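Local coordinates for DUF3836 domain-containing protein (Parabacteroides distasonis ATCC 8503, PDB 4R03) that is of unknown function but belongs to the DUF3836 family, probably secreted or exported, and folds as a single-layer antiparallel sheet built from beta-hairpin repeats, at residues Tyr6-Glu11 and Ile16-Phe21; Phe36-Asn39 and Lys43-Glu46; Ala49-Arg54 and Glu58-Tyr63; Ile65-Asp70 and Ile76-Gly81; Met82-Lys85 and Ser91-Val94. One frame throughout, in Å; residues are numbered along the deposited sequence.

Contact 1: Tyr6-Glu11 and Ile16-Phe21; sequences YDTKEE and ISKVVF
I16 opens the pairing: its N-H reaches K9 O at 2.8 Å, while the next amide, S17 N, makes only a weak bond of 3.4 Å to the same K9 O. Two residues facing one define a classic beta bulge near the turn of this hairpin, the first of the sheet. The chain of I16 spreads over its partners, CG1 against K9 CB and CG2 against CB of E11. S17 O accepts a bond from K9 N, and S17 OG, set between backbone N and carbonyl carbon (chi1 65°), sits 3.3 Å from K9 CB. A water bridges S17 OG to D7 O. K18 then runs beside T8, with K18 CE 3.6 Å from T8 OG1, and carries its ammonium on to the carbonyls of F108 and S109 at the C-terminus. V19 exchanges two backbone bonds with D7, 2.9 Å for D7 N to V19 O. V20 brings CG2 to the edge of the Y6 ring, 3.9 Å from Y6 CD1, and F21 turns its own ring edge to CB of D7. Backbone hydrogen bonds thus carry this edge pairing; apolar contact between side chains is sparse, and the water ties a side chain to a backbone carbonyl.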
# COMPACT_ATOMS: atom_id res chain seq x y z
N TYR A 6 -9.94 4.76 -9.73
CA TYR A 6 -9.18 3.67 -9.21
C TYR A 6 -9.06 2.59 -10.28
O TYR A 6 -10.06 2.25 -10.91
CB TYR A 6 -9.83 3.07 -8.01
CG TYR A 6 -10.13 4.06 -6.89
CD1 TYR A 6 -9.18 4.37 -5.95
CD2 TYR A 6 -11.38 4.64 -6.81
CE1 TYR A 6 -9.44 5.29 -4.95
CE2 TYR A 6 -11.66 5.55 -5.79
CZ TYR A 6 -10.71 5.84 -4.86
OH TYR A 6 -10.92 6.76 -3.84
N ASP A 7 -7.87 2.02 -10.42
CA ASP A 7 -7.65 0.88 -11.33
C ASP A 7 -7.12 -0.27 -10.47
O ASP A 7 -5.96 -0.20 -9.98
CB ASP A 7 -6.63 1.25 -12.40
CG ASP A 7 -6.34 0.14 -13.38
OD1 ASP A 7 -7.17 -0.77 -13.48
OD2 ASP A 7 -5.27 0.18 -14.03
N THR A 8 -7.89 -1.34 -10.35
CA THR A 8 -7.53 -2.45 -9.46
C THR A 8 -7.32 -3.70 -10.28
O THR A 8 -8.18 -4.06 -11.14
CB THR A 8 -8.64 -2.71 -8.42
OG1 THR A 8 -8.86 -1.52 -7.67
CG2 THR A 8 -8.27 -3.83 -7.48
N LYS A 9 -6.20 -4.38 -10.06
CA LYS A 9 -5.94 -5.69 -10.67
C LYS A 9 -6.10 -6.78 -9.63
O LYS A 9 -5.54 -6.67 -8.52
CB LYS A 9 -4.53 -5.77 -11.22
CG LYS A 9 -4.22 -4.87 -12.39
CD LYS A 9 -4.96 -5.32 -13.63
CE LYS A 9 -4.35 -4.70 -14.88
NZ LYS A 9 -4.58 -3.25 -14.94
N GLU A 10 -6.84 -7.83 -9.98
CA GLU A 10 -6.98 -9.00 -9.13
C GLU A 10 -6.55 -10.24 -9.89
O GLU A 10 -6.88 -10.41 -11.06
CB GLU A 10 -8.41 -9.23 -8.73
CG GLU A 10 -8.98 -8.23 -7.73
CD GLU A 10 -10.51 -8.30 -7.70
OE1 GLU A 10 -11.15 -7.74 -8.66
OE2 GLU A 10 -11.09 -8.93 -6.78
N GLU A 11 -5.78 -11.11 -9.23
CA GLU A 11 -5.44 -12.43 -9.75
C GLU A 11 -6.38 -13.37 -8.99
O GLU A 11 -6.26 -13.53 -7.73
CB GLU A 11 -4.01 -12.76 -9.52
CG GLU A 11 -3.61 -14.17 -10.01
CD GLU A 11 -3.76 -14.27 -11.48
OE1 GLU A 11 -3.17 -13.50 -12.25
OE2 GLU A 11 -4.54 -15.18 -11.94
N ILE A 16 -3.96 -7.65 -6.36
CA ILE A 16 -2.51 -7.61 -6.52
C ILE A 16 -1.97 -6.20 -6.65
O ILE A 16 -0.84 -5.92 -6.23
CB ILE A 16 -2.01 -8.55 -7.59
CG1 ILE A 16 -2.53 -8.19 -8.95
CG2 ILE A 16 -2.23 -10.03 -7.14
CD1 ILE A 16 -1.89 -8.99 -10.13
N SER A 17 -2.74 -5.30 -7.25
CA SER A 17 -2.33 -3.91 -7.35
C SER A 17 -3.53 -3.00 -7.44
O SER A 17 -4.61 -3.37 -7.89
CB SER A 17 -1.46 -3.67 -8.57
OG SER A 17 -2.15 -3.89 -9.80
N LYS A 18 -3.34 -1.76 -7.01
CA LYS A 18 -4.36 -0.73 -7.12
C LYS A 18 -3.64 0.59 -7.42
O LYS A 18 -2.72 0.97 -6.66
CB LYS A 18 -5.17 -0.61 -5.84
CG LYS A 18 -6.26 0.45 -5.84
CD LYS A 18 -7.11 0.44 -4.51
CE LYS A 18 -7.82 -0.89 -4.25
NZ LYS A 18 -8.95 -0.93 -3.20
N VAL A 19 -4.07 1.28 -8.47
CA VAL A 19 -3.60 2.62 -8.81
C VAL A 19 -4.68 3.62 -8.54
O VAL A 19 -5.84 3.43 -8.97
CB VAL A 19 -3.12 2.70 -10.27
CG1 VAL A 19 -2.70 4.14 -10.62
CG2 VAL A 19 -1.94 1.74 -10.46
N VAL A 20 -4.33 4.71 -7.86
CA VAL A 20 -5.24 5.82 -7.61
C VAL A 20 -4.84 6.99 -8.46
O VAL A 20 -3.67 7.44 -8.40
CB VAL A 20 -5.19 6.27 -6.13
CG1 VAL A 20 -6.19 7.40 -5.87
CG2 VAL A 20 -5.42 5.10 -5.20
N PHE A 21 -5.78 7.48 -9.26
CA PHE A 21 -5.65 8.71 -10.03
C PHE A 21 -6.46 9.83 -9.37
O PHE A 21 -7.63 9.62 -8.97
CB PHE A 21 -6.14 8.57 -11.45
CG PHE A 21 -5.44 7.54 -12.27
CD1 PHE A 21 -5.80 6.22 -12.19
CD2 PHE A 21 -4.52 7.92 -13.25
CE1 PHE A 21 -5.18 5.29 -13.00
CE2 PHE A 21 -3.92 6.95 -14.05
CZ PHE A 21 -4.22 5.67 -13.90
O HOH W 1 -3.46 -1.66 -10.70

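Contact 2: Phe36-Asn39 and Lys43-Glu46; sequences FQYN and KVSE
N39 and K43 close the turn end of this pairing in both directions. N39 N donates to K43 O at 2.8 Å, and K43 N returns a bond to N39 OD1 at 3.1 Å, coming from above the amide's carbonyl plane. What brings OD1 there is a chi1 of 67°, which sets CG between the backbone N and the carbonyl carbon and lays the amide alongside CB of K43. With an alanine here the bond from N39 N would remain, but K43 N is likely to lose its mate in OD1 and the turn to be held less firmly. Y38 has its CG anti to the carbonyl carbon (chi1 -67°); its ring and V44 meet at a slant, with Y38 CE2 3.7 Å from V44 CG2, and its OH bonds to I15 O. The segments belong to the hairpin of strands 27-38 and 44-53, and a classic beta bulge shifts its register: S45 and E46 both face Q37. S45 N gives Q37 O a bond of 2.8 Å, E46 N a weak one. At the bulge itself the side chains of Q37 and E46 extend side by side, amide and carboxylate planes 80° apart, joined by a weak bond from Q37 NE2 to E46 OE2 and by a water between NE2 and OE1. V44 CG1 meets the edge of the F36 ring, 4.2 Å from F36 CD1, and F108 packs against both residues.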
# COMPACT_ATOMS: atom_id res chain seq x y z
N PHE A 36 0.37 -5.69 -3.44
CA PHE A 36 0.06 -6.54 -2.28
C PHE A 36 0.63 -7.93 -2.47
O PHE A 36 0.56 -8.52 -3.55
CB PHE A 36 -1.46 -6.66 -2.08
CG PHE A 36 -2.16 -5.35 -1.91
CD1 PHE A 36 -2.27 -4.77 -0.65
CD2 PHE A 36 -2.65 -4.66 -3.00
CE1 PHE A 36 -2.90 -3.53 -0.50
CE2 PHE A 36 -3.25 -3.44 -2.85
CZ PHE A 36 -3.37 -2.86 -1.60
N GLN A 37 1.15 -8.44 -1.37
CA GLN A 37 1.53 -9.86 -1.30
C GLN A 37 0.82 -10.50 -0.10
O GLN A 37 0.34 -9.83 0.80
CB GLN A 37 3.05 -10.01 -1.22
CG GLN A 37 3.82 -9.47 -2.45
CD GLN A 37 5.33 -9.76 -2.40
OE1 GLN A 37 5.76 -10.91 -2.40
NE2 GLN A 37 6.13 -8.72 -2.37
N TYR A 38 0.72 -11.84 -0.15
CA TYR A 38 -0.14 -12.60 0.77
C TYR A 38 0.65 -13.73 1.46
O TYR A 38 1.56 -14.29 0.88
CB TYR A 38 -1.32 -13.23 0.00
CG TYR A 38 -2.22 -12.15 -0.50
CD1 TYR A 38 -1.94 -11.53 -1.71
CD2 TYR A 38 -3.33 -11.73 0.18
CE1 TYR A 38 -2.75 -10.48 -2.17
CE2 TYR A 38 -4.13 -10.70 -0.25
CZ TYR A 38 -3.83 -10.10 -1.49
OH TYR A 38 -4.66 -9.04 -1.83
N ASN A 39 0.25 -13.98 2.72
CA ASN A 39 0.81 -15.14 3.46
C ASN A 39 0.09 -16.44 3.08
O ASN A 39 -0.87 -16.44 2.28
CB ASN A 39 0.80 -14.87 4.97
CG ASN A 39 -0.56 -14.77 5.57
OD1 ASN A 39 -1.53 -15.36 5.10
ND2 ASN A 39 -0.66 -14.04 6.69
N LYS A 43 -3.97 -14.03 3.76
CA LYS A 43 -4.09 -12.68 4.27
C LYS A 43 -2.91 -11.81 3.81
O LYS A 43 -1.81 -12.28 3.58
CB LYS A 43 -4.17 -12.67 5.81
CG LYS A 43 -5.37 -13.49 6.36
CD LYS A 43 -5.79 -13.02 7.75
CE LYS A 43 -6.41 -14.14 8.63
NZ LYS A 43 -5.51 -14.56 9.79
N VAL A 44 -3.16 -10.50 3.72
CA VAL A 44 -2.10 -9.63 3.22
C VAL A 44 -0.89 -9.64 4.15
O VAL A 44 -1.05 -9.45 5.37
CB VAL A 44 -2.55 -8.15 3.10
CG1 VAL A 44 -1.37 -7.27 2.65
CG2 VAL A 44 -3.65 -7.97 2.22
N SER A 45 0.26 -9.87 3.61
CA SER A 45 1.52 -9.93 4.37
C SER A 45 2.39 -8.70 4.14
O SER A 45 3.18 -8.32 5.00
CB SER A 45 2.28 -11.17 3.98
OG SER A 45 2.56 -11.24 2.60
N GLU A 46 2.22 -8.06 2.97
CA GLU A 46 3.03 -6.92 2.63
C GLU A 46 2.25 -6.00 1.68
O GLU A 46 1.58 -6.48 0.78
CB GLU A 46 4.32 -7.36 1.97
CG GLU A 46 5.32 -6.22 1.73
CD GLU A 46 6.35 -6.55 0.69
OE1 GLU A 46 7.37 -7.20 1.01
OE2 GLU A 46 6.12 -6.16 -0.48
O HOH W 2 8.88 -8.07 -1.16
O HOH W 3 4.33 -13.13 1.89
O HOH W 4 -2.28 -15.28 8.86

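Contact 3: Ala49-Arg54 and Glu58-Tyr63; sequences AFRWDR and EWVPFY. With PO4 (phosphate ion), chain D.
A49 O is gripped by two amides, F62 N at 2.8 Å and Y63 N at 3.2 Å, the mark of a classic beta bulge in the hairpin of strands 44-53 and 58-69. The methyl of A49 lies over the centre of the Y63 ring, a CH-pi contact 3.5 Å from the centroid. Further along, R51 stretches out beside V60, one guanidinium face over V60 CB; its NE reaches P61 O through a water, and NH1 makes a salt bridge to D53 OD2, 3.4 Å and weak as a hydrogen bond. On the other face of the sheet W52 and W59 form a T-shaped pair. CG of W52 is anti to its backbone N (chi1 -178°), which swings the six-membered ring edge-on to the five-membered ring of W59, centroids 4.8 Å apart and planes at 69°. K30 and R33 of strand 27-38 add cation-pi contacts to W52 and W59 respectively. A leucine replacing W59 would probably leave the W52 edge without an aromatic face and take a donor from the phosphate, an ion likely carried over from crystallisation. That donor is W59 NE1, 2.8 Å from the phosphate O2.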
# COMPACT_ATOMS: atom_id res chain seq x y z
N ALA A 49 3.74 0.86 -1.35
CA ALA A 49 3.15 2.05 -1.94
C ALA A 49 4.25 2.73 -2.77
O ALA A 49 5.40 2.88 -2.27
CB ALA A 49 2.61 3.00 -0.93
N PHE A 50 3.90 3.16 -3.98
CA PHE A 50 4.78 3.87 -4.89
C PHE A 50 4.20 5.24 -5.20
O PHE A 50 2.98 5.40 -5.38
CB PHE A 50 4.91 3.10 -6.20
CG PHE A 50 5.44 1.71 -6.07
CD1 PHE A 50 4.63 0.66 -5.62
CD2 PHE A 50 6.78 1.42 -6.40
CE1 PHE A 50 5.12 -0.62 -5.51
CE2 PHE A 50 7.26 0.13 -6.25
CZ PHE A 50 6.43 -0.88 -5.81
N ARG A 51 5.09 6.23 -5.31
CA ARG A 51 4.72 7.57 -5.77
C ARG A 51 5.02 7.65 -7.29
O ARG A 51 5.86 6.92 -7.82
CB ARG A 51 5.49 8.66 -5.01
CG ARG A 51 6.98 8.63 -5.24
CD ARG A 51 7.67 9.77 -4.40
NE ARG A 51 9.09 9.65 -4.60
CZ ARG A 51 9.73 10.14 -5.66
NH1 ARG A 51 9.10 10.88 -6.52
NH2 ARG A 51 11.04 9.95 -5.78
N TRP A 52 4.33 8.56 -7.94
CA TRP A 52 4.52 8.78 -9.38
C TRP A 52 5.50 9.94 -9.51
O TRP A 52 5.20 11.09 -9.19
CB TRP A 52 3.24 9.05 -10.11
CG TRP A 52 3.39 9.21 -11.56
CD1 TRP A 52 3.26 10.38 -12.23
CD2 TRP A 52 3.69 8.20 -12.52
NE1 TRP A 52 3.46 10.16 -13.56
CE2 TRP A 52 3.70 8.83 -13.79
CE3 TRP A 52 3.95 6.83 -12.47
CZ2 TRP A 52 3.96 8.12 -14.94
CZ3 TRP A 52 4.17 6.15 -13.59
CH2 TRP A 52 4.24 6.80 -14.83
N ASP A 53 6.68 9.63 -10.04
CA ASP A 53 7.67 10.68 -10.31
C ASP A 53 7.43 11.29 -11.70
O ASP A 53 7.56 10.65 -12.72
CB ASP A 53 9.06 10.09 -10.16
CG ASP A 53 10.15 11.12 -10.36
OD1 ASP A 53 10.19 11.66 -11.48
OD2 ASP A 53 10.89 11.39 -9.38
N ARG A 54 7.01 12.55 -11.70
CA ARG A 54 6.61 13.22 -12.94
C ARG A 54 7.83 13.71 -13.72
O ARG A 54 7.70 13.93 -14.92
CB ARG A 54 5.71 14.44 -12.66
CG ARG A 54 4.44 14.07 -11.87
CD ARG A 54 3.55 15.28 -11.61
NE ARG A 54 2.94 15.71 -12.86
CZ ARG A 54 2.34 16.91 -13.05
NH1 ARG A 54 2.33 17.80 -12.09
NH2 ARG A 54 1.81 17.20 -14.23
N GLU A 58 7.63 7.56 -13.82
CA GLU A 58 7.92 6.24 -13.31
C GLU A 58 7.38 6.12 -11.87
O GLU A 58 7.37 7.11 -11.12
CB GLU A 58 9.43 5.96 -13.44
CG GLU A 58 10.24 6.16 -12.26
CD GLU A 58 11.79 6.10 -12.51
OE1 GLU A 58 12.29 6.36 -13.63
OE2 GLU A 58 12.47 5.76 -11.53
N TRP A 59 7.00 4.92 -11.52
CA TRP A 59 6.69 4.60 -10.14
C TRP A 59 7.97 4.41 -9.35
O TRP A 59 8.86 3.63 -9.77
CB TRP A 59 5.86 3.32 -10.10
CG TRP A 59 4.47 3.44 -10.65
CD1 TRP A 59 3.99 2.79 -11.75
CD2 TRP A 59 3.39 4.20 -10.13
NE1 TRP A 59 2.69 3.14 -11.97
CE2 TRP A 59 2.28 4.00 -10.99
CE3 TRP A 59 3.23 5.06 -9.05
CZ2 TRP A 59 1.05 4.66 -10.80
CZ3 TRP A 59 1.98 5.70 -8.86
CH2 TRP A 59 0.92 5.45 -9.73
N VAL A 60 8.07 5.08 -8.20
CA VAL A 60 9.23 5.02 -7.32
C VAL A 60 8.70 4.55 -5.94
O VAL A 60 7.71 5.08 -5.44
CB VAL A 60 9.89 6.37 -7.16
CG1 VAL A 60 11.13 6.23 -6.33
CG2 VAL A 60 10.24 6.92 -8.54
N PRO A 61 9.39 3.58 -5.33
CA PRO A 61 8.93 3.14 -4.00
C PRO A 61 8.88 4.26 -3.00
O PRO A 61 9.76 5.17 -3.01
CB PRO A 61 9.98 2.11 -3.56
CG PRO A 61 10.82 1.87 -4.67
CD PRO A 61 10.61 2.90 -5.75
N PHE A 62 7.86 4.24 -2.13
CA PHE A 62 7.61 5.24 -1.16
C PHE A 62 7.58 4.69 0.27
O PHE A 62 8.34 5.16 1.13
CB PHE A 62 6.31 6.03 -1.47
CG PHE A 62 6.11 7.20 -0.60
CD1 PHE A 62 7.08 8.19 -0.52
CD2 PHE A 62 5.01 7.32 0.18
CE1 PHE A 62 6.95 9.28 0.32
CE2 PHE A 62 4.86 8.43 1.05
CZ PHE A 62 5.84 9.39 1.11
N TYR A 63 6.77 3.66 0.51
CA TYR A 63 6.76 2.96 1.80
C TYR A 63 6.37 1.54 1.64
O TYR A 63 5.85 1.11 0.60
CB TYR A 63 5.90 3.67 2.86
CG TYR A 63 4.37 3.63 2.66
CD1 TYR A 63 3.69 2.44 2.81
CD2 TYR A 63 3.67 4.76 2.34
CE1 TYR A 63 2.26 2.38 2.70
CE2 TYR A 63 2.24 4.70 2.23
CZ TYR A 63 1.60 3.52 2.41
OH TYR A 63 0.21 3.40 2.25
P PO4 D . 0.02 2.09 -14.25
O1 PO4 D . 0.26 1.14 -13.10
O2 PO4 D . 1.20 2.98 -14.32
O3 PO4 D . -1.26 2.93 -14.12
O4 PO4 D . -0.13 1.27 -15.51
O HOH W 5 10.28 7.70 -2.95

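Contact 4: Ile65-Asp70 and Ile76-Gly81; sequences ITYQYD and IKTNYG
I65 starts the run by setting CG1 at the edge of the Y80 ring, 3.8 Å from Y80 CD2, while its CG2 lies against T78 CB. This is the hairpin of strands 58-69 and 75-84, antiparallel with its short axes at 163°. T66 pairs with N79 through two backbone bonds, T66 N to N79 O being 2.8 Å, and a water lies within bonding distance of T66 OG1 and N79 OD1; the amide nitrogen of N79 goes on to N96. Y67 points to the same face as I65, its CD2 3.4 Å from T78 CG2. That methyl is anti to the carbonyl carbon, with OG1 between backbone N and carbonyl carbon (chi1 75°), and it reaches the ring obliquely; I76 CG2 meets the ring at its edge. Q68 repeats the two-bond pattern with K77, Q68 N to K77 O at 2.8 Å, and extends its chain so that OE1 and, weakly, K77 O share an over-subscribed water. I76 touches the rings of Y67 and Y69 on the face of I65 and T78; Q68 and K77 lie on the other. Y69 sends its OH to V44 O, and its ring runs alongside I76, Y69 CE1 lying 3.7 Å from I76 CG1.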
# COMPACT_ATOMS: atom_id res chain seq x y z
N ILE A 65 4.61 -1.68 4.19
CA ILE A 65 4.10 -2.14 5.48
C ILE A 65 4.04 -3.66 5.44
O ILE A 65 3.65 -4.27 4.43
CB ILE A 65 2.70 -1.57 5.71
CG1 ILE A 65 2.67 -0.05 5.59
CG2 ILE A 65 2.09 -2.09 7.06
CD1 ILE A 65 1.35 0.58 5.75
N THR A 66 4.46 -4.31 6.55
CA THR A 66 4.27 -5.74 6.71
C THR A 66 3.31 -6.01 7.88
O THR A 66 3.15 -5.18 8.77
CB THR A 66 5.57 -6.52 6.91
OG1 THR A 66 6.25 -5.99 8.05
CG2 THR A 66 6.47 -6.43 5.70
N TYR A 67 2.59 -7.11 7.75
CA TYR A 67 1.41 -7.42 8.64
C TYR A 67 1.61 -8.79 9.27
O TYR A 67 1.92 -9.74 8.60
CB TYR A 67 0.09 -7.42 7.88
CG TYR A 67 -0.16 -6.15 7.14
CD1 TYR A 67 0.37 -5.96 5.85
CD2 TYR A 67 -0.93 -5.14 7.68
CE1 TYR A 67 0.16 -4.74 5.19
CE2 TYR A 67 -1.13 -3.91 7.02
CZ TYR A 67 -0.58 -3.73 5.77
OH TYR A 67 -0.83 -2.57 5.12
N GLN A 68 1.42 -8.83 10.60
CA GLN A 68 1.42 -10.08 11.38
C GLN A 68 0.10 -10.24 12.16
O GLN A 68 -0.48 -9.29 12.65
CB GLN A 68 2.57 -10.02 12.35
CG GLN A 68 3.89 -10.04 11.72
CD GLN A 68 4.95 -10.08 12.79
OE1 GLN A 68 5.09 -9.14 13.59
NE2 GLN A 68 5.67 -11.20 12.86
N TYR A 69 -0.39 -11.49 12.16
CA TYR A 69 -1.72 -11.86 12.62
C TYR A 69 -1.61 -12.79 13.84
O TYR A 69 -0.72 -13.63 13.90
CB TYR A 69 -2.49 -12.59 11.52
CG TYR A 69 -2.67 -11.67 10.32
CD1 TYR A 69 -3.75 -10.81 10.24
CD2 TYR A 69 -1.71 -11.66 9.31
CE1 TYR A 69 -3.89 -9.93 9.17
CE2 TYR A 69 -1.87 -10.81 8.21
CZ TYR A 69 -2.92 -9.94 8.18
OH TYR A 69 -3.11 -9.04 7.10
N ASP A 70 -2.56 -12.65 14.73
CA ASP A 70 -2.57 -13.40 16.01
C ASP A 70 -3.98 -14.01 16.16
O ASP A 70 -4.97 -13.32 15.93
CB ASP A 70 -2.24 -12.40 17.12
CG ASP A 70 -2.16 -13.00 18.50
OD1 ASP A 70 -2.43 -14.21 18.68
OD2 ASP A 70 -1.82 -12.21 19.42
N ILE A 76 -4.13 -6.68 14.37
CA ILE A 76 -3.10 -6.89 13.36
C ILE A 76 -1.88 -5.99 13.71
O ILE A 76 -2.04 -4.80 13.89
CB ILE A 76 -3.67 -6.53 11.95
CG1 ILE A 76 -4.94 -7.33 11.63
CG2 ILE A 76 -2.64 -6.82 10.90
CD1 ILE A 76 -5.77 -6.73 10.49
N LYS A 77 -0.72 -6.59 13.78
CA LYS A 77 0.53 -5.88 14.08
C LYS A 77 1.19 -5.46 12.75
O LYS A 77 1.43 -6.31 11.90
CB LYS A 77 1.48 -6.77 14.87
CG LYS A 77 1.04 -6.91 16.32
CD LYS A 77 1.98 -7.83 17.11
CE LYS A 77 1.59 -7.87 18.60
NZ LYS A 77 2.60 -8.55 19.47
N THR A 78 1.40 -4.18 12.61
CA THR A 78 1.96 -3.62 11.35
C THR A 78 3.29 -2.95 11.60
O THR A 78 3.52 -2.30 12.63
CB THR A 78 1.01 -2.64 10.64
OG1 THR A 78 0.96 -1.38 11.34
CG2 THR A 78 -0.40 -3.27 10.53
N ASN A 79 4.21 -3.15 10.64
CA ASN A 79 5.55 -2.57 10.68
C ASN A 79 5.75 -1.79 9.37
O ASN A 79 5.62 -2.38 8.27
CB ASN A 79 6.58 -3.64 10.77
CG ASN A 79 8.01 -3.07 10.90
OD1 ASN A 79 8.79 -3.07 9.95
ND2 ASN A 79 8.34 -2.61 12.09
N TYR A 80 5.98 -0.50 9.51
CA TYR A 80 6.03 0.43 8.39
C TYR A 80 7.45 0.95 8.27
O TYR A 80 8.09 1.26 9.28
CB TYR A 80 5.06 1.60 8.67
CG TYR A 80 5.22 2.85 7.87
CD1 TYR A 80 6.18 3.82 8.21
CD2 TYR A 80 4.36 3.15 6.80
CE1 TYR A 80 6.29 4.99 7.46
CE2 TYR A 80 4.47 4.30 6.10
CZ TYR A 80 5.42 5.22 6.43
OH TYR A 80 5.55 6.41 5.73
N GLY A 81 7.90 1.14 7.04
CA GLY A 81 9.18 1.81 6.78
C GLY A 81 9.10 2.58 5.47
O GLY A 81 8.40 2.13 4.57
O HOH W 6 8.38 -4.38 7.61
O HOH W 7 4.30 -6.45 12.25

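Contact 5: Met82-Lys85 and Ser91-Val94; sequences MWDK and SLNV
With CG anti to the carbonyl carbon (chi1 -67°) and a bend at chi3, the selenomethionine M82 brings its SE to 3.5 Å from N93 ND2, the two side chains slanting across each other. D84 takes the other rotation, CG anti to the backbone N (chi1 -176°), and meets L92 at about a right angle: D84 OD2 lies 3.5 Å from L92 CG, and L92 CD1 reaches W83 O. The backbones of M82 and L92 form an antiparallel hydrogen-bonded pair, M82 N to L92 O at 2.8 Å and L92 N to M82 O at 3.2 Å. A water donates to both D84 OD2 and S91 OG, bridging the segments. The other carboxylate oxygen, D84 OD1, accepts from K86 N and K87 N, which probably helps hold the turn, while S91 OG also bonds to N89. The pairing lies at the far end of strand 75-84, where the chain turns a corner at L92 and N93 before strand 94-100; W83 bonds through its backbone to F62 of strand 58-69.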
# COMPACT_ATOMS: atom_id res chain seq x y z
N MSE A 82 9.78 3.72 5.38
CA MSE A 82 9.87 4.53 4.18
C MSE A 82 11.09 4.13 3.37
O MSE A 82 12.15 3.79 3.91
CB MSE A 82 9.87 6.01 4.50
CG MSE A 82 8.61 6.43 5.05
SE MSE A 82 8.56 8.32 5.37
CE MSE A 82 9.68 8.91 3.96
N TRP A 83 10.94 4.24 2.05
CA TRP A 83 12.06 3.99 1.13
C TRP A 83 13.19 5.01 1.33
O TRP A 83 12.97 6.19 1.36
CB TRP A 83 11.55 4.15 -0.31
CG TRP A 83 12.54 3.87 -1.38
CD1 TRP A 83 13.03 4.77 -2.27
CD2 TRP A 83 13.08 2.61 -1.73
NE1 TRP A 83 13.83 4.14 -3.17
CE2 TRP A 83 13.92 2.81 -2.85
CE3 TRP A 83 12.94 1.31 -1.25
CZ2 TRP A 83 14.58 1.76 -3.48
CZ3 TRP A 83 13.61 0.28 -1.85
CH2 TRP A 83 14.45 0.53 -2.98
N ASP A 84 14.37 4.46 1.47
CA ASP A 84 15.63 5.22 1.54
C ASP A 84 16.30 5.09 0.16
O ASP A 84 16.70 4.01 -0.23
CB ASP A 84 16.50 4.62 2.64
CG ASP A 84 17.76 5.41 2.85
OD1 ASP A 84 18.39 5.77 1.84
OD2 ASP A 84 18.07 5.68 4.02
N LYS A 85 16.29 6.18 -0.57
CA LYS A 85 16.74 6.21 -1.98
C LYS A 85 18.24 5.93 -2.15
O LYS A 85 18.66 5.51 -3.21
CB LYS A 85 16.35 7.54 -2.61
CG LYS A 85 16.98 8.78 -1.90
CD LYS A 85 18.04 9.46 -2.68
CE LYS A 85 18.42 10.78 -2.01
NZ LYS A 85 19.62 11.28 -2.61
N SER A 91 14.22 1.40 5.27
CA SER A 91 14.74 1.60 6.63
C SER A 91 14.54 2.96 7.24
O SER A 91 15.01 3.23 8.37
CB SER A 91 16.26 1.26 6.60
OG SER A 91 16.93 2.18 5.78
N LEU A 92 13.84 3.87 6.57
CA LEU A 92 13.64 5.21 7.09
C LEU A 92 12.34 5.33 7.85
O LEU A 92 11.31 4.82 7.44
CB LEU A 92 13.65 6.28 6.00
CG LEU A 92 15.00 6.64 5.40
CD1 LEU A 92 14.78 7.60 4.25
CD2 LEU A 92 15.93 7.23 6.45
N ASN A 93 12.40 5.98 9.02
CA ASN A 93 11.22 6.31 9.80
C ASN A 93 10.39 5.09 10.15
O ASN A 93 9.19 5.10 9.99
CB ASN A 93 10.42 7.41 9.09
CG ASN A 93 11.28 8.64 8.81
OD1 ASN A 93 12.01 9.10 9.68
ND2 ASN A 93 11.17 9.19 7.59
N VAL A 94 11.06 4.02 10.59
CA VAL A 94 10.37 2.74 10.87
C VAL A 94 9.47 2.92 12.08
O VAL A 94 9.86 3.58 13.09
CB VAL A 94 11.36 1.61 11.03
CG1 VAL A 94 10.69 0.33 11.50
CG2 VAL A 94 12.12 1.39 9.73
O HOH W 8 17.62 4.66 6.42

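In the fold
Contacts 1 to 4 are hairpin pairings met in chain order within one antiparallel sheet whose strands lie in that same order, and contact 5 follows where strand 75-84 gives way to 94-100. Contacts 1 and 2 join through I16 O and F36 N, 3.1 Å apart. Contact 2 meets contact 4 through V44 O and Y69 OH at 2.7 Å, their centres about 10 Å apart. Contacts 3 and 5 share the F62 O to W83 N link, 2.9 Å. Contacts 1 and 5 are far apart, centres about 24 Å. The phosphate beside contact 3 also lies near V19 of contact 1, whose CG1 packs 3.8 Å from W59 CZ2.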